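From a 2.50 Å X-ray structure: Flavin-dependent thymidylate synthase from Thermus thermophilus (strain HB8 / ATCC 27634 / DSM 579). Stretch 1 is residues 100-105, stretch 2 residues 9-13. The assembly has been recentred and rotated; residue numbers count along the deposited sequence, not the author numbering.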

# COMPACT_ATOMS: atom_id res chain seq x y z
N GLU A 100 17.26 25.31 16.20
CA GLU A 100 16.93 26.54 15.48
C GLU A 100 17.59 26.61 14.10
O GLU A 100 18.41 27.50 13.84
CB GLU A 100 17.34 27.77 16.29
CG GLU A 100 16.86 29.05 15.64
CD GLU A 100 17.48 30.29 16.22
OE1 GLU A 100 17.31 30.52 17.44
OE2 GLU A 100 18.14 31.02 15.47
N GLU A 101 17.23 25.68 13.23
CA GLU A 101 17.79 25.68 11.90
C GLU A 101 16.70 25.96 10.89
O GLU A 101 15.68 25.28 10.84
CB GLU A 101 18.46 24.33 11.61
CG GLU A 101 19.76 24.13 12.38
CD GLU A 101 20.32 22.73 12.22
OE1 GLU A 101 21.49 22.52 12.59
OE2 GLU A 101 19.60 21.84 11.72
N PHE A 102 16.91 27.00 10.09
CA PHE A 102 15.94 27.38 9.09
C PHE A 102 16.53 27.45 7.70
O PHE A 102 17.70 27.77 7.52
CB PHE A 102 15.31 28.72 9.42
CG PHE A 102 14.58 28.74 10.72
CD1 PHE A 102 15.27 28.86 11.92
CD2 PHE A 102 13.20 28.63 10.75
CE1 PHE A 102 14.59 28.87 13.13
CE2 PHE A 102 12.51 28.64 11.96
CZ PHE A 102 13.21 28.77 13.15
N TYR A 103 15.69 27.15 6.72
CA TYR A 103 16.09 27.20 5.33
C TYR A 103 15.97 28.62 4.80
O TYR A 103 14.86 29.15 4.64
CB TYR A 103 15.21 26.28 4.49
CG TYR A 103 15.19 26.66 3.03
CD1 TYR A 103 16.37 26.65 2.28
CD2 TYR A 103 14.01 27.03 2.41
CE1 TYR A 103 16.37 26.99 0.93
CE2 TYR A 103 13.98 27.38 1.06
CZ TYR A 103 15.17 27.36 0.32
OH TYR A 103 15.15 27.67 -1.02
N GLU A 104 17.10 29.25 4.52
CA GLU A 104 17.07 30.60 3.98
C GLU A 104 17.44 30.49 2.51
O GLU A 104 18.57 30.16 2.16
CB GLU A 104 18.03 31.50 4.77
CG GLU A 104 17.63 31.63 6.24
CD GLU A 104 18.44 32.68 7.00
OE1 GLU A 104 18.48 33.85 6.54
OE2 GLU A 104 19.01 32.35 8.06
N PRO A 105 16.48 30.75 1.63
CA PRO A 105 16.70 30.68 0.18
C PRO A 105 17.85 31.53 -0.31
O PRO A 105 18.23 32.52 0.32
CB PRO A 105 15.36 31.12 -0.39
CG PRO A 105 14.88 32.10 0.63
CD PRO A 105 15.18 31.39 1.92
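Stretch 2, residues 9-13: VLDKG

Stretch 1 is an extended segment without regular secondary structure: from Glu101 to Glu104 every residue has a negative phi, between -84° and -125°, and a psi between 111° and 149°, so its backbone groups are laid out along a fairly straight line. Stretch 2 is a tight turn. Val9 and Gly13 are at its two ends, tied by a backbone hydrogen bond from Val9 N to Gly13 O at 3.2 Å and a weak one from Gly13 N to Val9 O at 2.9 Å. Between them the chain reverses through Leu10 at phi/psi 59/-163, Asp11 at -70/-46 and Lys12 at -128/8. The positive phi of Leu10 is uncommon for a residue with a side chain. An ideal CB on Gly13 would lie 3.0 Å from Val9 O, so the close of the turn has little room for a side chain there.

The turn meets the extended segment with its three middle residues, while Val9 and Gly13 make no contact. The closest pairing of CA atoms is Tyr103 with Asp11, at 6.3 Å. From Leu10 to Lys12 the turn runs roughly opposite to stretch 1, so that Lys12 lies beside Glu101 and Phe102 while Leu10 lies against Tyr103. Leu10, Asp11 and Lys12 all direct their CA-to-CB bonds toward stretch 1, and no backbone-to-backbone hydrogen bond joins the two stretches. The polar contact is instead made by side chains of the turn reading the backbone of the extended partner, and the two stretches together bury 297 Å².

Asp11 and Lys12 act as a unit. Glu104 N donates to Asp11 OD2 at 3.1 Å, with a nearly straight angle of 172° at the hydrogen, and Lys12 NZ donates to Phe102 O at 2.7 Å. The two backbone groups flank Tyr103, one on the residue before it and one on the residue after it. Asp11 OD2 also lies 3.0 Å from Phe102 O, a pair of acceptors that cannot bond to each other; Lys12 NZ serves both, because it also forms a salt bridge with Asp11 OD2 at 2.7 Å. The rule is economical: a carboxylate takes the amide hydrogen, and the neighbouring ammonium takes the carbonyl while easing the crowding of the two oxygens.

Lys12 reaches this position with chi1 m, chi2 and chi3 t, and chi4 p, and its aliphatic part passes Glu101, where Glu101 CB is 4.2 Å from Lys12 CD. Glu104 OE2 stands 4.4 Å from Lys12 NZ, opposite charges near each other but beyond a salt bridge.

The main apolar contact pairs Tyr103 with Leu10. The CA-to-CB bond of Tyr103 points away overall, yet with chi1 t the ring comes nearer to the turn. Leu10 CD1 lies over one face, 4.0 Å from the ring centroid and 26° off the normal, a CH-pi contact whose closest approach is 3.7 Å from Leu10 CD1 to Tyr103 CD1. Asp11 OD1 sits at the ring edge, 3.4 Å from Tyr103 CD1, and is hydrogen-bonded elsewhere in the structure. Phe102 contributes its carbonyl, and its CA-to-CB bond points away from the turn.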

# COMPACT_ATOMS: atom_id res chain seq x y z
N VAL A 9 22.36 19.59 0.43
CA VAL A 9 21.29 20.17 -0.36
C VAL A 9 20.84 21.41 0.38
O VAL A 9 20.74 21.42 1.61
CB VAL A 9 20.06 19.24 -0.53
CG1 VAL A 9 19.09 19.88 -1.53
CG2 VAL A 9 20.50 17.86 -0.99
N LEU A 10 20.57 22.47 -0.37
CA LEU A 10 20.15 23.74 0.19
C LEU A 10 21.21 24.25 1.14
O LEU A 10 22.35 23.78 1.13
CB LEU A 10 18.81 23.60 0.91
CG LEU A 10 17.66 23.10 0.03
CD1 LEU A 10 16.34 23.24 0.80
CD2 LEU A 10 17.61 23.90 -1.26
N ASP A 11 20.83 25.21 1.98
CA ASP A 11 21.78 25.80 2.91
C ASP A 11 22.23 24.87 4.03
O ASP A 11 23.42 24.77 4.30
CB ASP A 11 21.20 27.10 3.47
CG ASP A 11 19.95 26.88 4.30
OD1 ASP A 11 19.22 25.92 4.02
OD2 ASP A 11 19.70 27.68 5.23
N LYS A 12 21.30 24.16 4.66
CA LYS A 12 21.67 23.27 5.76
C LYS A 12 21.18 21.82 5.67
O LYS A 12 21.34 21.06 6.62
CB LYS A 12 21.20 23.88 7.08
CG LYS A 12 21.47 25.36 7.23
CD LYS A 12 20.92 25.87 8.57
CE LYS A 12 21.13 27.38 8.77
NZ LYS A 12 20.38 28.22 7.79
N GLY A 13 20.61 21.42 4.54
CA GLY A 13 20.12 20.06 4.43
C GLY A 13 21.10 19.05 3.84
O GLY A 13 22.25 19.37 3.59